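N-terminal acetyltransferase B complex subunit MDM20 (Candida albicans, PDB 5K04) probably serves as the non-catalytic auxiliary subunit of the NatB complex, which acetylates protein N-termini, as a helical TPR-like scaffold for its partner subunit. Local coordinates at residues L253-G258 with D287-R292; Q270-P275 with L281-L286. All coordinates share one frame; numbering follows the deposited sequence.

Interaction 1: L253-G258 with D287-R292; sequences LWILSG and DILYSR
L289 reaches from the last turn of helix 277-289 to the backbone and side chain of I255 on helix 248-260. One methyl does most of this work: L289 CD2 lies 3.2 Å from I255 O and 3.7 Å from I255 CG1, so it meets a carbonyl and a hydrocarbon branch at once. The two side chains are set at a slant to one another. The leucine extends toward the other helix with CG anti to its own backbone N (chi1 -175°), while I255 holds CG1 between its backbone N and carbonyl carbon (chi1 64°), and CB, CG1 and CD1 all touch the same methyl. A beta-branched residue suits this place because its bulk begins at CB, close to the helix surface. The second methyl of the leucine is more loosely engaged, with L289 CD1 at 4.3 Å from L256 CD1, and L256 itself starts away from the partner helix.

Beyond L289 the helix ends in a Schellman motif: R292 N bonds to D287 O and S291 N to I288 O, with S291 at positive phi as the C-prime residue. Y290, the first residue to leave helical geometry, sends its ring back toward the partner, where Y290 OH comes 4.4 Å from G258 C; the hydroxyl is hydrogen-bonded to K263 O.

Helix 248-260 thus packs on helix 277-289, consistent with the TPR-like family. Between them in sequence, helix 265-269 touches both: L268 meets W254 and I255, F265 meets D287. Helix 229-242 packs on W254, helix 213-225 on L253 and L256.

Interaction 2: Q270-P275 with L281-L286; sequences QKLTLP and LLKIEL. Unlike the reference sequence in segment 270-275: L274 (reference Ser).
L272, in the loop between helix 265-269 and helix 277-289, points its side chain at the helix that follows it. Its CB meets the end of K283, with L272 CB 4.1 Å from K283 CE; NZ seems nearer still, but its position is less certain. With CG anti to the carbonyl carbon (chi1 -59°), the isobutyl group carries its two methyls on to a pair of leucines about one helical turn apart. L282 CD2 meets both of them, at 4.0 Å from L272 CD2 and 4.1 Å from L272 CD1. L272 CD1 sits between the two leucines, as it is also 4.1 Å from L286 CD2. The side chain crosses L282 at about a right angle and runs aslant to L286, so its fork spreads over two successive turns of the helix. Leucine fits here because a branched, apolar end can meet both partners while burying no polar group.

K283 bends at chi4 (-71°) to bring the ammonium near the loop backbone. There K283 NZ makes a weak hydrogen bond to L272 O at 3.5 Å, equally subject to that doubt; its stronger partner is D269, in a salt bridge. A long, flexible lysine can thus lay its end against L272 CB and still keep its charge paired.

The loop leucine is also touched by W251 of helix 248-260, which packs on L282 too. F265 and L268 of helix 265-269 touch L286, and helix 295-305 flanks K283 through S297.

Overall arrangement
Interactions 1 and 2 use consecutive parts of helix 277-289, and their centres lie about 10 Å apart. The chain leaves helix 248-260, passes through helix 265-269 and the loop 270-275, and returns along helix 277-289, so the shorter-range interaction 2 falls within the span joined by interaction 1. Packing through I255 joins the two contacts: I255 CD1 lies 3.8 Å from L282 CD1, and I255 CB 4.0 Å from L286 CD1. W254 CZ2 also approaches K271 CD, at 3.9 Å. The centres of the two contacts lie about 40 and 41 Å from the centre of the chain. Both are packing within this subunit, and neither touches the other protein chain.

Interaction 1: L253-G258 with D287-R292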
ATOM      1  N   LEU A 253      -9.097 -30.434   1.425  1.00 54.56           N
ATOM      2  CA  LEU A 253     -10.507 -30.713   1.675  1.00 53.15           C
ATOM      3  C   LEU A 253     -10.893 -32.101   1.172  1.00 48.09           C
ATOM      4  O   LEU A 253     -11.698 -32.792   1.805  1.00 43.73           O
ATOM      5  CB  LEU A 253     -11.372 -29.636   1.019  1.00 47.26           C
ATOM      6  CG  LEU A 253     -11.276 -28.208   1.586  1.00 41.28           C
ATOM      7  CD1 LEU A 253     -12.291 -27.299   0.904  1.00 38.07           C
ATOM      8  CD2 LEU A 253     -11.489 -28.142   3.082  1.00 37.00           C
ATOM      9  N   TRP A 254     -10.283 -32.544   0.068  1.00 52.25           N
ATOM     10  CA  TRP A 254     -10.614 -33.849  -0.501  1.00 53.80           C
ATOM     11  C   TRP A 254     -10.180 -34.998   0.404  1.00 49.69           C
ATOM     12  O   TRP A 254     -10.908 -35.990   0.534  1.00 42.84           O
ATOM     13  CB  TRP A 254      -9.980 -33.994  -1.883  1.00 48.83           C
ATOM     14  CG  TRP A 254     -10.244 -35.312  -2.543  1.00 45.53           C
ATOM     15  CD1 TRP A 254     -11.395 -35.703  -3.185  1.00 54.09           C
ATOM     16  CD2 TRP A 254      -9.330 -36.408  -2.657  1.00 47.04           C
ATOM     17  NE1 TRP A 254     -11.252 -36.988  -3.670  1.00 54.56           N
ATOM     18  CE2 TRP A 254      -9.994 -37.437  -3.357  1.00 49.08           C
ATOM     19  CE3 TRP A 254      -8.018 -36.623  -2.222  1.00 55.02           C
ATOM     20  CZ2 TRP A 254      -9.387 -38.649  -3.640  1.00 57.28           C
ATOM     21  CZ3 TRP A 254      -7.422 -37.837  -2.488  1.00 56.71           C
ATOM     22  CH2 TRP A 254      -8.103 -38.833  -3.198  1.00 60.74           C
ATOM     23  N   ILE A 255      -8.992 -34.902   1.020  1.00 53.47           N
ATOM     24  CA  ILE A 255      -8.563 -35.972   1.925  1.00 60.31           C
ATOM     25  C   ILE A 255      -9.272 -35.858   3.265  1.00 56.10           C
ATOM     26  O   ILE A 255      -9.577 -36.871   3.906  1.00 40.76           O
ATOM     27  CB  ILE A 255      -7.032 -35.986   2.116  1.00 55.58           C
ATOM     28  CG1 ILE A 255      -6.538 -34.705   2.799  1.00 51.01           C
ATOM     29  CG2 ILE A 255      -6.312 -36.256   0.797  1.00 54.81           C
ATOM     30  CD1 ILE A 255      -5.109 -34.766   3.282  1.00 52.17           C
ATOM     31  N   LEU A 256      -9.528 -34.628   3.710  1.00 59.71           N
ATOM     32  CA  LEU A 256     -10.303 -34.429   4.925  1.00 62.88           C
ATOM     33  C   LEU A 256     -11.670 -35.087   4.797  1.00 54.17           C
ATOM     34  O   LEU A 256     -12.018 -35.989   5.565  1.00 42.35           O
ATOM     35  CB  LEU A 256     -10.441 -32.931   5.220  1.00 55.53           C
ATOM     36  CG  LEU A 256     -11.337 -32.625   6.423  1.00 56.98           C
ATOM     37  CD1 LEU A 256     -10.802 -33.308   7.666  1.00 59.51           C
ATOM     38  CD2 LEU A 256     -11.470 -31.143   6.643  1.00 50.03           C
ATOM     39  N   SER A 257     -12.450 -34.658   3.802  1.00 54.24           N
ATOM     40  CA  SER A 257     -13.782 -35.214   3.618  1.00 52.70           C
ATOM     41  C   SER A 257     -13.720 -36.708   3.328  1.00 52.62           C
ATOM     42  O   SER A 257     -14.596 -37.464   3.770  1.00 45.00           O
ATOM     43  CB  SER A 257     -14.516 -34.454   2.505  1.00 41.66           C
ATOM     44  OG  SER A 257     -13.752 -34.402   1.308  1.00 40.86           O
ATOM     45  N   GLY A 258     -12.685 -37.152   2.615  1.00 54.29           N
ATOM     46  CA  GLY A 258     -12.530 -38.579   2.361  1.00 59.65           C
ATOM     47  C   GLY A 258     -12.446 -39.391   3.640  1.00 62.45           C
ATOM     48  O   GLY A 258     -13.121 -40.414   3.793  1.00 59.46           O
ATOM     49  N   ASP A 287      -0.460 -38.336   5.666  1.00 64.86           N
ATOM     50  CA  ASP A 287       0.123 -39.041   6.807  1.00 62.31           C
ATOM     51  C   ASP A 287      -0.344 -38.434   8.125  1.00 60.46           C
ATOM     52  O   ASP A 287      -0.745 -39.153   9.048  1.00 57.42           O
ATOM     53  CB  ASP A 287       1.648 -39.009   6.725  1.00 65.43           C
ATOM     54  CG  ASP A 287       2.184 -39.814   5.569  1.00 65.59           C
ATOM     55  OD1 ASP A 287       1.371 -40.491   4.902  1.00 64.23           O
ATOM     56  OD2 ASP A 287       3.409 -39.760   5.328  1.00 61.35           O
ATOM     57  N   ILE A 288      -0.287 -37.106   8.231  1.00 63.91           N
ATOM     58  CA  ILE A 288      -0.746 -36.422   9.437  1.00 66.89           C
ATOM     59  C   ILE A 288      -2.212 -36.746   9.706  1.00 65.88           C
ATOM     60  O   ILE A 288      -2.601 -37.061  10.837  1.00 58.66           O
ATOM     61  CB  ILE A 288      -0.510 -34.908   9.291  1.00 61.42           C
ATOM     62  CG1 ILE A 288       0.988 -34.605   9.321  1.00 63.59           C
ATOM     63  CG2 ILE A 288      -1.269 -34.115  10.351  1.00 51.49           C
ATOM     64  CD1 ILE A 288       1.336 -33.183   8.914  1.00 59.64           C
ATOM     65  N   LEU A 289      -3.039 -36.686   8.658  1.00 67.05           N
ATOM     66  CA  LEU A 289      -4.478 -36.889   8.794  1.00 64.63           C
ATOM     67  C   LEU A 289      -4.822 -38.287   9.297  1.00 62.70           C
ATOM     68  O   LEU A 289      -5.855 -38.474   9.950  1.00 56.69           O
ATOM     69  CB  LEU A 289      -5.155 -36.635   7.446  1.00 60.12           C
ATOM     70  CG  LEU A 289      -6.676 -36.693   7.413  1.00 62.10           C
ATOM     71  CD1 LEU A 289      -7.242 -35.634   8.339  1.00 48.43           C
ATOM     72  CD2 LEU A 289      -7.178 -36.488   5.986  1.00 62.59           C
ATOM     73  N   TYR A 290      -3.982 -39.278   8.998  1.00 59.59           N
ATOM     74  CA  TYR A 290      -4.219 -40.656   9.403  1.00 63.08           C
ATOM     75  C   TYR A 290      -3.258 -41.093  10.497  1.00 59.74           C
ATOM     76  O   TYR A 290      -3.036 -42.295  10.683  1.00 56.63           O
ATOM     77  CB  TYR A 290      -4.138 -41.595   8.192  1.00 67.91           C
ATOM     78  CG  TYR A 290      -5.416 -41.603   7.361  1.00 68.03           C
ATOM     79  CD1 TYR A 290      -5.692 -40.577   6.456  1.00 54.88           C
ATOM     80  CD2 TYR A 290      -6.354 -42.628   7.491  1.00 64.49           C
ATOM     81  CE1 TYR A 290      -6.862 -40.570   5.704  1.00 58.13           C
ATOM     82  CE2 TYR A 290      -7.524 -42.633   6.735  1.00 61.28           C
ATOM     83  CZ  TYR A 290      -7.776 -41.599   5.847  1.00 57.91           C
ATOM     84  OH  TYR A 290      -8.937 -41.599   5.102  1.00 48.74           O
ATOM     85  N   SER A 291      -2.677 -40.130  11.217  1.00 68.12           N
ATOM     86  CA  SER A 291      -1.819 -40.403  12.373  1.00 72.47           C
ATOM     87  C   SER A 291      -0.701 -41.397  12.037  1.00 69.99           C
ATOM     88  O   SER A 291      -0.377 -42.294  12.818  1.00 63.98           O
ATOM     89  CB  SER A 291      -2.661 -40.878  13.559  1.00 70.90           C
ATOM     90  OG  SER A 291      -3.668 -39.911  13.847  1.00 60.35           O
ATOM     91  N   ARG A 292      -0.094 -41.215  10.867  1.00 71.06           N
ATOM     92  CA  ARG A 292       1.011 -42.026  10.379  1.00 70.18           C
ATOM     93  C   ARG A 292       2.322 -41.239  10.441  1.00 77.12           C
ATOM     94  O   ARG A 292       2.351 -40.040  10.735  1.00 79.31           O
ATOM     95  CB  ARG A 292       0.744 -42.498   8.950  1.00 68.18           C
ATOM     96  CG  ARG A 292      -0.472 -43.371   8.782  1.00 72.46           C
ATOM     97  CD  ARG A 292      -0.812 -43.499   7.301  1.00 76.46           C
ATOM     98  NE  ARG A 292       0.182 -44.263   6.547  1.00 83.81           N
ATOM     99  CZ  ARG A 292       0.016 -45.526   6.164  1.00 92.49           C
ATOM    100  NH1 ARG A 292      -1.110 -46.170   6.459  1.00 94.73           N
ATOM    101  NH2 ARG A 292       0.972 -46.150   5.482  1.00 94.23           N
TER

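Interaction 2: Q270-P275 with L281-L286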
ATOM      1  N   GLN A 270      -3.994 -44.351  -3.338  1.00 63.92           N
ATOM      2  CA  GLN A 270      -3.949 -44.999  -4.648  1.00 67.12           C
ATOM      3  C   GLN A 270      -4.352 -44.046  -5.768  1.00 62.89           C
ATOM      4  O   GLN A 270      -3.959 -44.247  -6.920  1.00 52.00           O
ATOM      5  CB  GLN A 270      -4.850 -46.243  -4.655  1.00 70.86           C
ATOM      6  CG  GLN A 270      -4.275 -47.436  -3.884  1.00 79.90           C
ATOM      7  CD  GLN A 270      -5.292 -48.546  -3.632  1.00 87.78           C
ATOM      8  OE1 GLN A 270      -6.502 -48.356  -3.798  1.00 78.67           O
ATOM      9  NE2 GLN A 270      -4.798 -49.720  -3.234  1.00 98.90           N
ATOM     10  N   LYS A 271      -5.132 -43.006  -5.458  1.00 66.57           N
ATOM     11  CA  LYS A 271      -5.454 -41.972  -6.437  1.00 72.63           C
ATOM     12  C   LYS A 271      -4.370 -40.902  -6.554  1.00 68.39           C
ATOM     13  O   LYS A 271      -4.504 -39.993  -7.380  1.00 61.07           O
ATOM     14  CB  LYS A 271      -6.801 -41.317  -6.099  1.00 72.06           C
ATOM     15  CG  LYS A 271      -8.019 -42.170  -6.457  1.00 72.47           C
ATOM     16  CD  LYS A 271      -9.293 -41.331  -6.501  1.00 79.48           C
ATOM     17  CE  LYS A 271     -10.409 -42.027  -7.273  1.00 90.40           C
ATOM     18  NZ  LYS A 271     -10.794 -43.343  -6.669  1.00101.78           N
ATOM     19  N   LEU A 272      -3.300 -40.999  -5.768  1.00 72.29           N
ATOM     20  CA  LEU A 272      -2.238 -39.994  -5.766  1.00 69.36           C
ATOM     21  C   LEU A 272      -1.028 -40.526  -6.537  1.00 64.72           C
ATOM     22  O   LEU A 272       0.015 -40.855  -5.976  1.00 59.49           O
ATOM     23  CB  LEU A 272      -1.883 -39.618  -4.329  1.00 62.40           C
ATOM     24  CG  LEU A 272      -3.045 -39.045  -3.509  1.00 57.45           C
ATOM     25  CD1 LEU A 272      -2.623 -38.734  -2.087  1.00 60.43           C
ATOM     26  CD2 LEU A 272      -3.612 -37.797  -4.167  1.00 58.31           C
ATOM     27  N   THR A 273      -1.191 -40.587  -7.860  1.00 72.02           N
ATOM     28  CA  THR A 273      -0.249 -41.281  -8.740  1.00 76.59           C
ATOM     29  C   THR A 273       0.761 -40.358  -9.413  1.00 67.39           C
ATOM     30  O   THR A 273       1.866 -40.804  -9.740  1.00 57.37           O
ATOM     31  CB  THR A 273      -1.013 -42.055  -9.828  1.00 77.82           C
ATOM     32  OG1 THR A 273      -1.323 -41.174 -10.917  1.00 77.11           O
ATOM     33  CG2 THR A 273      -2.315 -42.613  -9.273  1.00 76.43           C
ATOM     34  N   LEU A 274       0.411 -39.081  -9.629  1.00 67.93           N
ATOM     35  CA  LEU A 274       1.226 -38.092 -10.326  1.00 69.64           C
ATOM     36  C   LEU A 274       2.215 -37.445  -9.367  1.00 65.39           C
ATOM     37  O   LEU A 274       1.812 -36.971  -8.300  1.00 62.21           O
ATOM     38  CB  LEU A 274       0.344 -37.021 -10.941  1.00 71.42           C
ATOM     39  CG  LEU A 274      -0.586 -37.541 -12.025  1.00 76.49           C
ATOM     40  CD1 LEU A 274      -1.714 -36.550 -12.259  1.00 71.64           C
ATOM     41  CD2 LEU A 274       0.213 -37.785 -13.300  1.00 81.39           C
ATOM     42  N   PRO A 275       3.499 -37.393  -9.710  1.00 67.18           N
ATOM     43  CA  PRO A 275       4.486 -36.820  -8.780  1.00 64.71           C
ATOM     44  C   PRO A 275       4.510 -35.296  -8.766  1.00 62.84           C
ATOM     45  O   PRO A 275       5.589 -34.696  -8.712  1.00 55.12           O
ATOM     46  CB  PRO A 275       5.819 -37.399  -9.281  1.00 63.05           C
ATOM     47  CG  PRO A 275       5.587 -37.711 -10.725  1.00 65.52           C
ATOM     48  CD  PRO A 275       4.127 -38.044 -10.876  1.00 71.59           C
ATOM     49  N   LEU A 281       3.369 -32.808  -1.437  1.00 50.12           N
ATOM     50  CA  LEU A 281       3.089 -32.221  -0.132  1.00 47.11           C
ATOM     51  C   LEU A 281       1.846 -32.840   0.486  1.00 47.33           C
ATOM     52  O   LEU A 281       1.779 -33.021   1.708  1.00 41.85           O
ATOM     53  CB  LEU A 281       2.918 -30.703  -0.253  1.00 46.96           C
ATOM     54  CG  LEU A 281       4.188 -29.897  -0.519  1.00 56.31           C
ATOM     55  CD1 LEU A 281       3.884 -28.420  -0.650  1.00 58.45           C
ATOM     56  CD2 LEU A 281       5.220 -30.123   0.571  1.00 52.03           C
ATOM     57  N   LEU A 282       0.855 -33.171  -0.344  1.00 52.84           N
ATOM     58  CA  LEU A 282      -0.389 -33.725   0.183  1.00 56.36           C
ATOM     59  C   LEU A 282      -0.142 -35.039   0.902  1.00 52.28           C
ATOM     60  O   LEU A 282      -0.790 -35.329   1.912  1.00 41.10           O
ATOM     61  CB  LEU A 282      -1.393 -33.931  -0.944  1.00 55.00           C
ATOM     62  CG  LEU A 282      -2.798 -34.305  -0.479  1.00 55.06           C
ATOM     63  CD1 LEU A 282      -3.430 -33.123   0.248  1.00 44.88           C
ATOM     64  CD2 LEU A 282      -3.649 -34.736  -1.668  1.00 56.71           C
ATOM     65  N   LYS A 283       0.805 -35.842   0.392  1.00 57.40           N
ATOM     66  CA  LYS A 283       1.135 -37.123   1.012  1.00 52.68           C
ATOM     67  C   LYS A 283       1.615 -36.933   2.444  1.00 53.96           C
ATOM     68  O   LYS A 283       1.328 -37.768   3.313  1.00 46.23           O
ATOM     69  CB  LYS A 283       2.187 -37.848   0.177  1.00 46.62           C
ATOM     70  CG  LYS A 283       1.612 -38.497  -1.062  1.00 52.36           C
ATOM     71  CD  LYS A 283       2.653 -39.288  -1.824  1.00 63.10           C
ATOM     72  CE  LYS A 283       2.039 -39.995  -3.038  1.00 80.47           C
ATOM     73  NZ  LYS A 283       1.144 -41.152  -2.691  1.00 90.83           N
ATOM     74  N   ILE A 284       2.314 -35.824   2.705  1.00 61.50           N
ATOM     75  CA  ILE A 284       2.638 -35.438   4.075  1.00 58.78           C
ATOM     76  C   ILE A 284       1.369 -35.107   4.840  1.00 53.82           C
ATOM     77  O   ILE A 284       1.172 -35.551   5.978  1.00 51.96           O
ATOM     78  CB  ILE A 284       3.608 -34.246   4.087  1.00 51.29           C
ATOM     79  CG1 ILE A 284       4.788 -34.510   3.147  1.00 53.85           C
ATOM     80  CG2 ILE A 284       4.086 -34.001   5.508  1.00 52.10           C
ATOM     81  CD1 ILE A 284       5.751 -33.357   3.031  1.00 47.72           C
ATOM     82  N   GLU A 285       0.502 -34.299   4.231  1.00 57.26           N
ATOM     83  CA  GLU A 285      -0.761 -33.935   4.866  1.00 51.95           C
ATOM     84  C   GLU A 285      -1.637 -35.164   5.095  1.00 54.18           C
ATOM     85  O   GLU A 285      -2.426 -35.202   6.047  1.00 46.58           O
ATOM     86  CB  GLU A 285      -1.485 -32.902   4.004  1.00 50.16           C
ATOM     87  CG  GLU A 285      -2.281 -31.862   4.795  1.00 62.21           C
ATOM     88  CD  GLU A 285      -1.440 -30.704   5.295  1.00 53.58           C
ATOM     89  OE1 GLU A 285      -0.543 -30.248   4.552  1.00 44.32           O
ATOM     90  OE2 GLU A 285      -1.685 -30.249   6.436  1.00 57.00           O
ATOM     91  N   LEU A 286      -1.494 -36.189   4.251  1.00 58.51           N
ATOM     92  CA  LEU A 286      -2.321 -37.379   4.393  1.00 56.50           C
ATOM     93  C   LEU A 286      -1.789 -38.282   5.496  1.00 58.21           C
ATOM     94  O   LEU A 286      -2.574 -38.916   6.205  1.00 47.54           O
ATOM     95  CB  LEU A 286      -2.407 -38.125   3.058  1.00 53.69           C
ATOM     96  CG  LEU A 286      -3.284 -39.386   3.021  1.00 58.26           C
ATOM     97  CD1 LEU A 286      -4.754 -39.038   3.187  1.00 51.70           C
ATOM     98  CD2 LEU A 286      -3.050 -40.204   1.745  1.00 61.03           C
TER